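Local coordinates for protein AvmM (Streptomyces sp. NBRC 109436, PDB 7FE6) that catalyses macrocyclization in alchivemycin A biosynthesis through dehydration and Michael-type addition, at residues 20-25 / 179-184; 45-50 / 128-133; 53-58 / 159-164. All coordinates share one frame; numbering follows the deposited sequence.

The three contacts lie on the same side of the chain's centre, where the two sheets of a beta sandwich come together. Contacts 1 and 2, with centres about 11 Å apart, meet across the neighbouring strands 24-29 and 40-49; Asn23 O lies 2.8 Å from Arg50 N. Contacts 1 and 3, about 12 Å between centres, share the other sheet, with Gly180 N 2.8 Å from Pro159 O. The centres of contacts 2 and 3 are about 9 Å apart, and Tyr47 OH reaches Thr58 OG1 at 2.7 Å. Alchivemycin A touches contact 2 through Arg50 and Val133; it is about 8 Å from the side chain of Val25 and about 13 Å from that of Thr58.

Contact 1 (20-25 / 179-184); sequences VNDNIV and FGRLQQ
A type I beta turn, Asn21 to Ile24, wraps round Gly180 and is held to segment 179-184 by one backbone bond at each end. It carries the chain from strand 18-20 into strand 24-29, so the contact ties the edge of one sheet of the beta sandwich to strand 178-189 of the other. At the start of the turn Asn21 N donates to Phe179 O at 2.6 Å, beside the single bridge that pairs Val20 with Phe179. At its end Arg181 N donates to Ile24 O at 2.8 Å. Between these bonds Gly180 CA comes to 3.2 Å from Asn21 O in a CA-H...O contact and makes a second one with Ile24 O; a side-chain carbon on Gly180 would run straight into that second oxygen. Val20 CG1 lies beside the same residue, 3.7 Å from Gly180 O.

The turn is stiffened from within. Asn21 has CG anti to its backbone N (chi1 -170°), and OD1 accepts from Asn23 N at 2.9 Å, an Asx turn with the donor 37° above the carbonyl plane. Its ND2 bonds with Tyr55 OH.

Arg181 is the long side chain here. Its aliphatic part passes Asp22 at about a right angle, with Asp22 OD1 3.5 Å from Arg181 CG. Asp22 OD1 stays 5.5 Å from Arg181 NE, the two planar groups are turned 70° apart, and any attraction is probably diffuse. Farther out the chain packs on Arg50 of the second subunit, whose NH2 bonds with Leu182 O. Val25 runs alongside Arg181 and covers one face of its guanidinium, CG1 resting 3.9 Å from NE.

Contact 2 (45-50 / 128-133); sequences VFYTNR and VPLPEV. With ZHU (Alchivemycin A), chain I.
Val128 begins the contact with a loose touch, its CG1 4.2 Å from Tyr47 OH, a hydroxyl that hydrogen-bonds with Thr58 OG1. Leu130 does most of the apolar work. Its CG is anti to the backbone N (chi1 -170°), which carries the branch toward strand 40-49; of its methyls, CD2 touches two partners: at the edge of the Tyr47 ring, near its plane and 3.8 Å from CD2 of that ring, and 3.7 Å from Asn49 CB. The carbonyl of the same leucine is gripped by the Asn49 amide, ND2 to O at 3.0 Å. This bond is nearly straight (163° at the hydrogen), and the oxygen lies in the amide plane. Asn49 ND2 also bonds with Tyr53 O and its OD1 with Gly51 N, so both ends of the amide are held and its flip is fixed. Pro131 adds its carbonyl O, 3.4 Å from Asn49 CB. Glu132 turns its carboxylate away, to a salt bridge with Arg13 of the third subunit. At Val133 the backbone closes the contact: N donates to Asn49 O at 2.7 Å, within the carbonyl plane.

Val133 faces the ligand, CG1 lying 3.3 Å from C31 of alchivemycin A. Arg50 joins it in this pocket with NH1 3.9 Å from C1 of the ligand, while Thr48 CG2 lies over one face of the guanidinium. The segment 128-133 thus runs as a loop past the end of strand 40-49, just before strand 135-144, which flanks that strand on one side while 24-29 flanks it on the other.

Contact 3 (53-58 / 159-164); sequences YAYPDT and PGMLDA
Met161 lies over one face of the Tyr55 ring where strands 57-66 and 153-162 pair antiparallel in one sheet of the beta sandwich. Its CG, set between the backbone N and the carbonyl carbon (chi1 43°), stands over the ring 3.6 Å from the Tyr55 centroid, 16° off the normal, a CH-pi contact; SD, 4.7 Å from the same centroid, adds a Met-aromatic one. Over the opposite face lies Tyr53 CD2, and Leu162 O reaches the rim at Tyr55 CD1 (3.6 Å), so the ring is wedged from three directions. An alanine at Tyr55 would probably open a gap between Met161 and Tyr53 and cost Asn21 ND2 its hydroxyl partner.

Alongside, Pro56 CD presses to 3.1 Å from Leu162 O. The backbones are joined by Leu162 N donating to Asp57 O at 3.0 Å, almost straight (173°). Next comes the non-hydrogen-bonded pair Thr58 and Met161, with Thr58 CG2 3.8 Å from Met161 CB. Tyr53 OH also donates to Asp163 O at 3.0 Å. Outside this shell, Tyr12 ties both segments together, its OH hydrogen-bonding with Tyr55 OH and with Asp163 OD1.

Contact 1 (20-25 / 179-184)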
loop_
_atom_site.group_PDB
_atom_site.type_symbol
_atom_site.label_atom_id
_atom_site.label_comp_id
_atom_site.label_asym_id
_atom_site.label_seq_id
_atom_site.Cartn_x
_atom_site.Cartn_y
_atom_site.Cartn_z
ATOM N N VAL A 20 -9.575 -7.097 -18.921
ATOM C CA VAL A 20 -9.059 -6.739 -17.611
ATOM C C VAL A 20 -10.234 -6.401 -16.706
ATOM O O VAL A 20 -11.038 -5.516 -17.023
ATOM C CB VAL A 20 -8.065 -5.568 -17.692
ATOM C CG1 VAL A 20 -7.790 -5.016 -16.318
ATOM C CG2 VAL A 20 -6.774 -6.018 -18.381
ATOM N N ASN A 21 -10.342 -7.121 -15.594
ATOM C CA ASN A 21 -11.302 -6.828 -14.540
ATOM C C ASN A 21 -10.547 -6.145 -13.407
ATOM O O ASN A 21 -9.801 -6.796 -12.669
ATOM C CB ASN A 21 -11.987 -8.101 -14.064
ATOM C CG ASN A 21 -13.155 -7.810 -13.158
ATOM O OD1 ASN A 21 -13.270 -6.709 -12.626
ATOM N ND2 ASN A 21 -14.015 -8.796 -12.952
ATOM N N ASP A 22 -10.721 -4.819 -13.299
ATOM C CA ASP A 22 -10.157 -3.985 -12.227
ATOM C C ASP A 22 -10.685 -4.314 -10.840
ATOM O O ASP A 22 -10.105 -3.857 -9.856
ATOM C CB ASP A 22 -10.441 -2.505 -12.485
ATOM C CG ASP A 22 -9.582 -1.938 -13.590
ATOM O OD1 ASP A 22 -8.383 -2.307 -13.660
ATOM O OD2 ASP A 22 -10.110 -1.126 -14.385
ATOM N N ASN A 23 -11.764 -5.072 -10.723
ATOM C CA ASN A 23 -12.252 -5.425 -9.400
ATOM C C ASN A 23 -11.329 -6.413 -8.700
ATOM O O ASN A 23 -11.426 -6.568 -7.479
ATOM C CB ASN A 23 -13.662 -6.010 -9.506
ATOM C CG ASN A 23 -14.742 -4.943 -9.608
ATOM O OD1 ASN A 23 -14.582 -3.827 -9.113
ATOM N ND2 ASN A 23 -15.853 -5.290 -10.252
ATOM N N ILE A 24 -10.455 -7.088 -9.445
ATOM C CA ILE A 24 -9.473 -8.015 -8.892
ATOM C C ILE A 24 -8.175 -7.224 -8.773
ATOM O O ILE A 24 -7.447 -7.055 -9.761
ATOM C CB ILE A 24 -9.286 -9.257 -9.773
ATOM C CG1 ILE A 24 -10.628 -9.801 -10.260
ATOM C CG2 ILE A 24 -8.567 -10.334 -8.987
ATOM C CD1 ILE A 24 -11.602 -10.204 -9.136
ATOM N N VAL A 25 -7.886 -6.747 -7.562
ATOM C CA VAL A 25 -6.758 -5.860 -7.301
ATOM C C VAL A 25 -5.647 -6.643 -6.583
ATOM O O VAL A 25 -5.843 -7.768 -6.139
ATOM C CB VAL A 25 -7.204 -4.625 -6.484
ATOM C CG1 VAL A 25 -8.438 -3.996 -7.146
ATOM C CG2 VAL A 25 -7.524 -5.015 -5.042
ATOM N N PHE A 179 -7.603 -10.824 -16.810
ATOM C CA PHE A 179 -6.629 -10.370 -15.821
ATOM C C PHE A 179 -7.203 -9.280 -14.923
ATOM O O PHE A 179 -8.242 -8.681 -15.205
ATOM C CB PHE A 179 -5.344 -9.883 -16.510
ATOM C CG PHE A 179 -4.697 -10.931 -17.354
ATOM C CD1 PHE A 179 -3.837 -11.854 -16.792
ATOM C CD2 PHE A 179 -4.999 -11.034 -18.706
ATOM C CE1 PHE A 179 -3.258 -12.847 -17.576
ATOM C CE2 PHE A 179 -4.437 -12.026 -19.495
ATOM C CZ PHE A 179 -3.562 -12.935 -18.933
ATOM N N GLY A 180 -6.511 -9.050 -13.809
ATOM C CA GLY A 180 -6.892 -8.039 -12.853
ATOM C C GLY A 180 -6.109 -6.749 -13.020
ATOM O O GLY A 180 -5.400 -6.527 -14.004
ATOM N N ARG A 181 -6.258 -5.883 -12.024
ATOM C CA ARG A 181 -5.644 -4.561 -12.019
ATOM C C ARG A 181 -4.166 -4.669 -11.665
ATOM O O ARG A 181 -3.813 -5.253 -10.639
ATOM C CB ARG A 181 -6.368 -3.663 -11.016
ATOM C CG ARG A 181 -6.031 -2.190 -11.131
ATOM C CD ARG A 181 -6.670 -1.384 -10.038
ATOM N NE ARG A 181 -5.958 -1.494 -8.774
ATOM C CZ ARG A 181 -6.028 -0.591 -7.790
ATOM N NH1 ARG A 181 -6.780 0.502 -7.929
ATOM N NH2 ARG A 181 -5.339 -0.773 -6.663
ATOM N N LEU A 182 -3.301 -4.143 -12.523
ATOM C CA LEU A 182 -1.870 -4.201 -12.272
ATOM C C LEU A 182 -1.498 -3.345 -11.069
ATOM O O LEU A 182 -1.930 -2.198 -10.964
ATOM C CB LEU A 182 -1.106 -3.717 -13.498
ATOM C CG LEU A 182 0.394 -3.995 -13.619
ATOM C CD1 LEU A 182 0.699 -5.486 -13.619
ATOM C CD2 LEU A 182 0.907 -3.384 -14.914
ATOM N N GLN A 183 -0.654 -3.886 -10.190
ATOM C CA GLN A 183 -0.108 -3.152 -9.059
ATOM C C GLN A 183 1.417 -3.112 -9.141
ATOM O O GLN A 183 2.070 -4.111 -9.471
ATOM C CB GLN A 183 -0.515 -3.783 -7.729
ATOM C CG GLN A 183 -0.345 -2.846 -6.536
ATOM C CD GLN A 183 -1.373 -1.718 -6.562
ATOM O OE1 GLN A 183 -2.406 -1.831 -7.211
ATOM N NE2 GLN A 183 -1.084 -0.624 -5.878
ATOM N N GLN A 184 1.982 -1.966 -8.794
ATOM C CA GLN A 184 3.389 -1.675 -9.016
ATOM C C GLN A 184 4.093 -1.549 -7.678
ATOM O O GLN A 184 3.501 -1.126 -6.683
ATOM C CB GLN A 184 3.542 -0.376 -9.827
ATOM C CG GLN A 184 4.961 0.089 -10.154
ATOM C CD GLN A 184 4.977 1.309 -11.086
ATOM O OE1 GLN A 184 3.964 1.664 -11.676
ATOM N NE2 GLN A 184 6.108 1.978 -11.166
#

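Contact 2 (45-50 / 128-133)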
loop_
_atom_site.group_PDB
_atom_site.type_symbol
_atom_site.label_atom_id
_atom_site.label_comp_id
_atom_site.label_asym_id
_atom_site.label_seq_id
_atom_site.Cartn_x
_atom_site.Cartn_y
_atom_site.Cartn_z
ATOM N N VAL A 45 2.496 -10.605 -1.308
ATOM C CA VAL A 45 1.636 -9.975 -2.294
ATOM C C VAL A 45 0.361 -10.806 -2.328
ATOM O O VAL A 45 0.404 -12.033 -2.194
ATOM C CB VAL A 45 2.350 -9.872 -3.672
ATOM C CG1 VAL A 45 2.998 -11.210 -4.072
ATOM C CG2 VAL A 45 1.411 -9.365 -4.786
ATOM N N PHE A 46 -0.777 -10.145 -2.475
ATOM C CA PHE A 46 -2.036 -10.860 -2.379
ATOM C C PHE A 46 -3.038 -10.200 -3.310
ATOM O O PHE A 46 -3.020 -8.979 -3.486
ATOM C CB PHE A 46 -2.564 -10.905 -0.930
ATOM C CG PHE A 46 -2.239 -9.674 -0.091
ATOM C CD1 PHE A 46 -0.998 -9.539 0.523
ATOM C CD2 PHE A 46 -3.203 -8.686 0.123
ATOM C CE1 PHE A 46 -0.694 -8.422 1.289
ATOM C CE2 PHE A 46 -2.921 -7.559 0.897
ATOM C CZ PHE A 46 -1.662 -7.425 1.493
ATOM N N TYR A 47 -3.897 -11.002 -3.925
ATOM C CA TYR A 47 -4.931 -10.446 -4.786
ATOM C C TYR A 47 -6.296 -10.686 -4.156
ATOM O O TYR A 47 -6.536 -11.743 -3.561
ATOM C CB TYR A 47 -4.840 -11.007 -6.213
ATOM C CG TYR A 47 -4.935 -12.515 -6.391
ATOM C CD1 TYR A 47 -3.791 -13.326 -6.295
ATOM C CD2 TYR A 47 -6.152 -13.125 -6.733
ATOM C CE1 TYR A 47 -3.858 -14.712 -6.487
ATOM C CE2 TYR A 47 -6.237 -14.504 -6.927
ATOM C CZ TYR A 47 -5.079 -15.294 -6.804
ATOM O OH TYR A 47 -5.155 -16.647 -6.996
ATOM N N THR A 48 -7.175 -9.679 -4.259
ATOM C CA THR A 48 -8.437 -9.632 -3.531
ATOM C C THR A 48 -9.574 -9.343 -4.496
ATOM O O THR A 48 -9.449 -8.475 -5.367
ATOM C CB THR A 48 -8.434 -8.551 -2.443
ATOM O OG1 THR A 48 -7.381 -8.795 -1.503
ATOM C CG2 THR A 48 -9.794 -8.496 -1.710
ATOM N N ASN A 49 -10.680 -10.079 -4.348
ATOM C CA ASN A 49 -11.852 -9.829 -5.182
ATOM C C ASN A 49 -12.638 -8.687 -4.548
ATOM O O ASN A 49 -13.387 -8.882 -3.582
ATOM C CB ASN A 49 -12.710 -11.077 -5.349
ATOM C CG ASN A 49 -13.764 -10.912 -6.440
ATOM O OD1 ASN A 49 -14.045 -9.799 -6.874
ATOM N ND2 ASN A 49 -14.343 -12.021 -6.891
ATOM N N ARG A 50 -12.431 -7.477 -5.073
ATOM C CA ARG A 50 -13.190 -6.303 -4.687
ATOM C C ARG A 50 -14.499 -6.169 -5.448
ATOM O O ARG A 50 -15.265 -5.249 -5.168
ATOM C CB ARG A 50 -12.344 -5.063 -4.922
ATOM C CG ARG A 50 -11.035 -5.064 -4.184
ATOM C CD ARG A 50 -11.247 -4.745 -2.712
ATOM N NE ARG A 50 -10.009 -4.472 -2.000
ATOM C CZ ARG A 50 -9.832 -4.724 -0.707
ATOM N NH1 ARG A 50 -10.813 -5.266 0.008
ATOM N NH2 ARG A 50 -8.666 -4.464 -0.140
ATOM N N VAL A 128 -8.344 -22.718 -7.575
ATOM C CA VAL A 128 -8.382 -21.682 -6.553
ATOM C C VAL A 128 -9.501 -20.711 -6.915
ATOM O O VAL A 128 -9.226 -19.628 -7.451
ATOM C CB VAL A 128 -7.030 -20.957 -6.440
ATOM C CG1 VAL A 128 -7.036 -19.991 -5.262
ATOM C CG2 VAL A 128 -5.911 -21.948 -6.255
ATOM N N PRO A 129 -10.770 -21.035 -6.635
ATOM C CA PRO A 129 -11.848 -20.077 -6.921
ATOM C C PRO A 129 -11.671 -18.855 -6.041
ATOM O O PRO A 129 -11.100 -18.947 -4.956
ATOM C CB PRO A 129 -13.125 -20.851 -6.561
ATOM C CG PRO A 129 -12.707 -22.268 -6.386
ATOM C CD PRO A 129 -11.277 -22.257 -5.982
ATOM N N LEU A 130 -12.141 -17.694 -6.514
ATOM C CA LEU A 130 -11.958 -16.430 -5.784
ATOM C C LEU A 130 -13.291 -15.725 -5.531
ATOM O O LEU A 130 -13.709 -14.851 -6.310
ATOM C CB LEU A 130 -10.985 -15.501 -6.518
ATOM C CG LEU A 130 -10.578 -14.266 -5.681
ATOM C CD1 LEU A 130 -9.665 -14.652 -4.508
ATOM C CD2 LEU A 130 -9.949 -13.156 -6.526
ATOM N N PRO A 131 -13.971 -16.038 -4.435
ATOM C CA PRO A 131 -15.244 -15.366 -4.136
ATOM C C PRO A 131 -15.027 -13.923 -3.706
ATOM O O PRO A 131 -13.922 -13.508 -3.341
ATOM C CB PRO A 131 -15.840 -16.202 -2.994
ATOM C CG PRO A 131 -15.001 -17.466 -2.939
ATOM C CD PRO A 131 -13.646 -17.069 -3.440
ATOM N N GLU A 132 -16.129 -13.167 -3.700
ATOM C CA GLU A 132 -16.056 -11.749 -3.379
ATOM C C GLU A 132 -15.476 -11.586 -1.987
ATOM O O GLU A 132 -15.710 -12.421 -1.107
ATOM C CB GLU A 132 -17.435 -11.077 -3.470
ATOM C CG GLU A 132 -18.442 -11.404 -2.358
ATOM C CD GLU A 132 -19.744 -10.557 -2.435
ATOM O OE1 GLU A 132 -20.799 -11.061 -1.995
ATOM O OE2 GLU A 132 -19.723 -9.386 -2.895
ATOM N N VAL A 133 -14.619 -10.569 -1.835
ATOM C CA VAL A 133 -14.032 -10.198 -0.553
ATOM C C VAL A 133 -12.903 -11.165 -0.195
ATOM O O VAL A 133 -12.087 -10.887 0.691
ATOM C CB VAL A 133 -15.125 -10.113 0.541
ATOM C CG1 VAL A 133 -14.558 -9.739 1.891
ATOM C CG2 VAL A 133 -16.189 -9.075 0.156
HETATM C C1 ZHU I . -9.053 -7.506 2.693
HETATM C C11 ZHU I . -10.842 -12.940 8.374
HETATM C C12 ZHU I . -9.892 -11.743 8.313
HETATM C C14 ZHU I . -11.778 -10.846 9.677
HETATM C C15 ZHU I . -12.718 -9.947 10.004
HETATM C C17 ZHU I . -14.129 -9.497 12.016
HETATM C C19 ZHU I . -16.195 -8.569 11.151
HETATM C C2 ZHU I . -9.382 -8.902 3.159
HETATM C C21 ZHU I . -17.557 -7.632 9.287
HETATM C C22 ZHU I . -17.828 -9.048 8.801
HETATM C C24 ZHU I . -16.345 -10.008 10.641
HETATM C C25 ZHU I . -15.078 -10.458 9.862
HETATM C C27 ZHU I . -14.675 -12.260 7.944
HETATM C C28 ZHU I . -18.160 -11.428 9.491
HETATM C C29 ZHU I . -17.634 -6.667 8.112
HETATM C C31 ZHU I . -11.537 -8.440 2.256
HETATM C C35 ZHU I . -10.728 -15.906 5.921
HETATM C C38 ZHU I . -14.394 -13.672 5.843
HETATM C C5 ZHU I . -12.061 -11.020 4.437
HETATM C C7 ZHU I . -12.070 -13.488 4.415
HETATM C C9 ZHU I . -11.074 -14.534 6.504
HETATM N N33 ZHU I . -13.710 -12.379 5.793
HETATM O O32 ZHU I . -10.274 -11.657 2.960
HETATM O O34 ZHU I . -9.648 -13.426 4.887
HETATM O O36 ZHU I . -15.498 -12.769 10.081
HETATM O O40 ZHU I . -15.809 -14.571 7.818
HETATM O O41 ZHU I . -13.289 -10.389 7.122
#

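Contact 3 (53-58 / 159-164)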
loop_
_atom_site.group_PDB
_atom_site.type_symbol
_atom_site.label_atom_id
_atom_site.label_comp_id
_atom_site.label_asym_id
_atom_site.label_seq_id
_atom_site.Cartn_x
_atom_site.Cartn_y
_atom_site.Cartn_z
ATOM N N TYR A 53 -18.366 -10.769 -8.816
ATOM C CA TYR A 53 -18.345 -11.990 -9.615
ATOM C C TYR A 53 -17.271 -12.948 -9.094
ATOM O O TYR A 53 -16.088 -12.593 -9.040
ATOM C CB TYR A 53 -18.091 -11.666 -11.089
ATOM C CG TYR A 53 -18.003 -12.908 -11.956
ATOM C CD1 TYR A 53 -19.150 -13.588 -12.367
ATOM C CD2 TYR A 53 -16.770 -13.438 -12.323
ATOM C CE1 TYR A 53 -19.063 -14.744 -13.147
ATOM C CE2 TYR A 53 -16.682 -14.591 -13.093
ATOM C CZ TYR A 53 -17.825 -15.235 -13.496
ATOM O OH TYR A 53 -17.710 -16.373 -14.262
ATOM N N ALA A 54 -17.685 -14.167 -8.728
ATOM C CA ALA A 54 -16.768 -15.198 -8.247
ATOM C C ALA A 54 -16.068 -15.856 -9.429
ATOM O O ALA A 54 -16.734 -16.365 -10.337
ATOM C CB ALA A 54 -17.517 -16.253 -7.437
ATOM N N TYR A 55 -14.726 -15.824 -9.434
ATOM C CA TYR A 55 -13.948 -16.427 -10.510
ATOM C C TYR A 55 -13.653 -17.894 -10.208
ATOM O O TYR A 55 -13.272 -18.232 -9.084
ATOM C CB TYR A 55 -12.649 -15.673 -10.724
ATOM C CG TYR A 55 -12.845 -14.498 -11.627
ATOM C CD1 TYR A 55 -12.918 -14.674 -12.995
ATOM C CD2 TYR A 55 -12.995 -13.213 -11.117
ATOM C CE1 TYR A 55 -13.112 -13.612 -13.836
ATOM C CE2 TYR A 55 -13.199 -12.143 -11.953
ATOM C CZ TYR A 55 -13.256 -12.350 -13.318
ATOM O OH TYR A 55 -13.452 -11.302 -14.187
ATOM N N PRO A 56 -13.804 -18.766 -11.209
ATOM C CA PRO A 56 -13.684 -20.209 -10.940
ATOM C C PRO A 56 -12.263 -20.677 -10.699
ATOM O O PRO A 56 -12.060 -21.716 -10.054
ATOM C CB PRO A 56 -14.286 -20.853 -12.199
ATOM C CG PRO A 56 -14.130 -19.820 -13.268
ATOM C CD PRO A 56 -14.273 -18.487 -12.578
ATOM N N ASP A 57 -11.269 -19.976 -11.228
ATOM C CA ASP A 57 -9.890 -20.370 -10.998
ATOM C C ASP A 57 -9.019 -19.131 -11.148
ATOM O O ASP A 57 -9.273 -18.291 -12.014
ATOM C CB ASP A 57 -9.467 -21.486 -11.966
ATOM C CG ASP A 57 -8.392 -22.386 -11.381
ATOM O OD1 ASP A 57 -7.974 -22.154 -10.220
ATOM O OD2 ASP A 57 -7.956 -23.324 -12.090
ATOM N N THR A 58 -8.043 -18.981 -10.260
ATOM C CA THR A 58 -7.209 -17.790 -10.270
ATOM C C THR A 58 -5.797 -18.159 -9.865
ATOM O O THR A 58 -5.589 -19.087 -9.080
ATOM C CB THR A 58 -7.690 -16.727 -9.298
ATOM O OG1 THR A 58 -7.611 -17.264 -7.973
ATOM C CG2 THR A 58 -9.117 -16.260 -9.612
ATOM N N PRO A 159 -2.833 -10.151 -11.359
ATOM C CA PRO A 159 -3.728 -11.277 -11.061
ATOM C C PRO A 159 -4.299 -11.871 -12.345
ATOM O O PRO A 159 -4.777 -11.151 -13.221
ATOM C CB PRO A 159 -4.812 -10.643 -10.185
ATOM C CG PRO A 159 -4.202 -9.354 -9.696
ATOM C CD PRO A 159 -3.334 -8.887 -10.807
ATOM N N GLY A 160 -4.204 -13.191 -12.471
ATOM C CA GLY A 160 -4.787 -13.923 -13.593
ATOM C C GLY A 160 -5.989 -14.751 -13.167
ATOM O O GLY A 160 -5.969 -15.413 -12.122
ATOM N N MET A 161 -7.046 -14.685 -13.968
ATOM C CA MET A 161 -8.208 -15.516 -13.720
ATOM C C MET A 161 -8.697 -16.147 -15.016
ATOM O O MET A 161 -8.459 -15.654 -16.122
ATOM C CB MET A 161 -9.348 -14.741 -13.048
ATOM C CG MET A 161 -9.616 -13.347 -13.613
ATOM S SD MET A 161 -8.638 -12.023 -12.854
ATOM C CE MET A 161 -7.919 -12.873 -11.476
ATOM N N LEU A 162 -9.397 -17.258 -14.834
ATOM C CA LEU A 162 -10.122 -17.953 -15.883
ATOM C C LEU A 162 -11.569 -17.489 -15.763
ATOM O O LEU A 162 -12.229 -17.746 -14.752
ATOM C CB LEU A 162 -9.970 -19.464 -15.713
ATOM C CG LEU A 162 -8.535 -19.985 -15.896
ATOM C CD1 LEU A 162 -8.463 -21.488 -15.743
ATOM C CD2 LEU A 162 -8.011 -19.595 -17.262
ATOM N N ASP A 163 -12.036 -16.761 -16.779
ATOM C CA ASP A 163 -13.417 -16.292 -16.819
ATOM C C ASP A 163 -14.419 -17.430 -16.624
ATOM O O ASP A 163 -15.270 -17.385 -15.727
ATOM C CB ASP A 163 -13.673 -15.576 -18.146
ATOM C CG ASP A 163 -15.065 -15.005 -18.231
ATOM O OD1 ASP A 163 -15.334 -14.008 -17.513
ATOM O OD2 ASP A 163 -15.890 -15.564 -18.999
ATOM N N ALA A 164 -14.330 -18.464 -17.451
ATOM C CA ALA A 164 -15.277 -19.559 -17.386
ATOM C C ALA A 164 -14.562 -20.845 -16.997
ATOM O O ALA A 164 -13.397 -21.040 -17.358
ATOM C CB ALA A 164 -15.982 -19.758 -18.732
#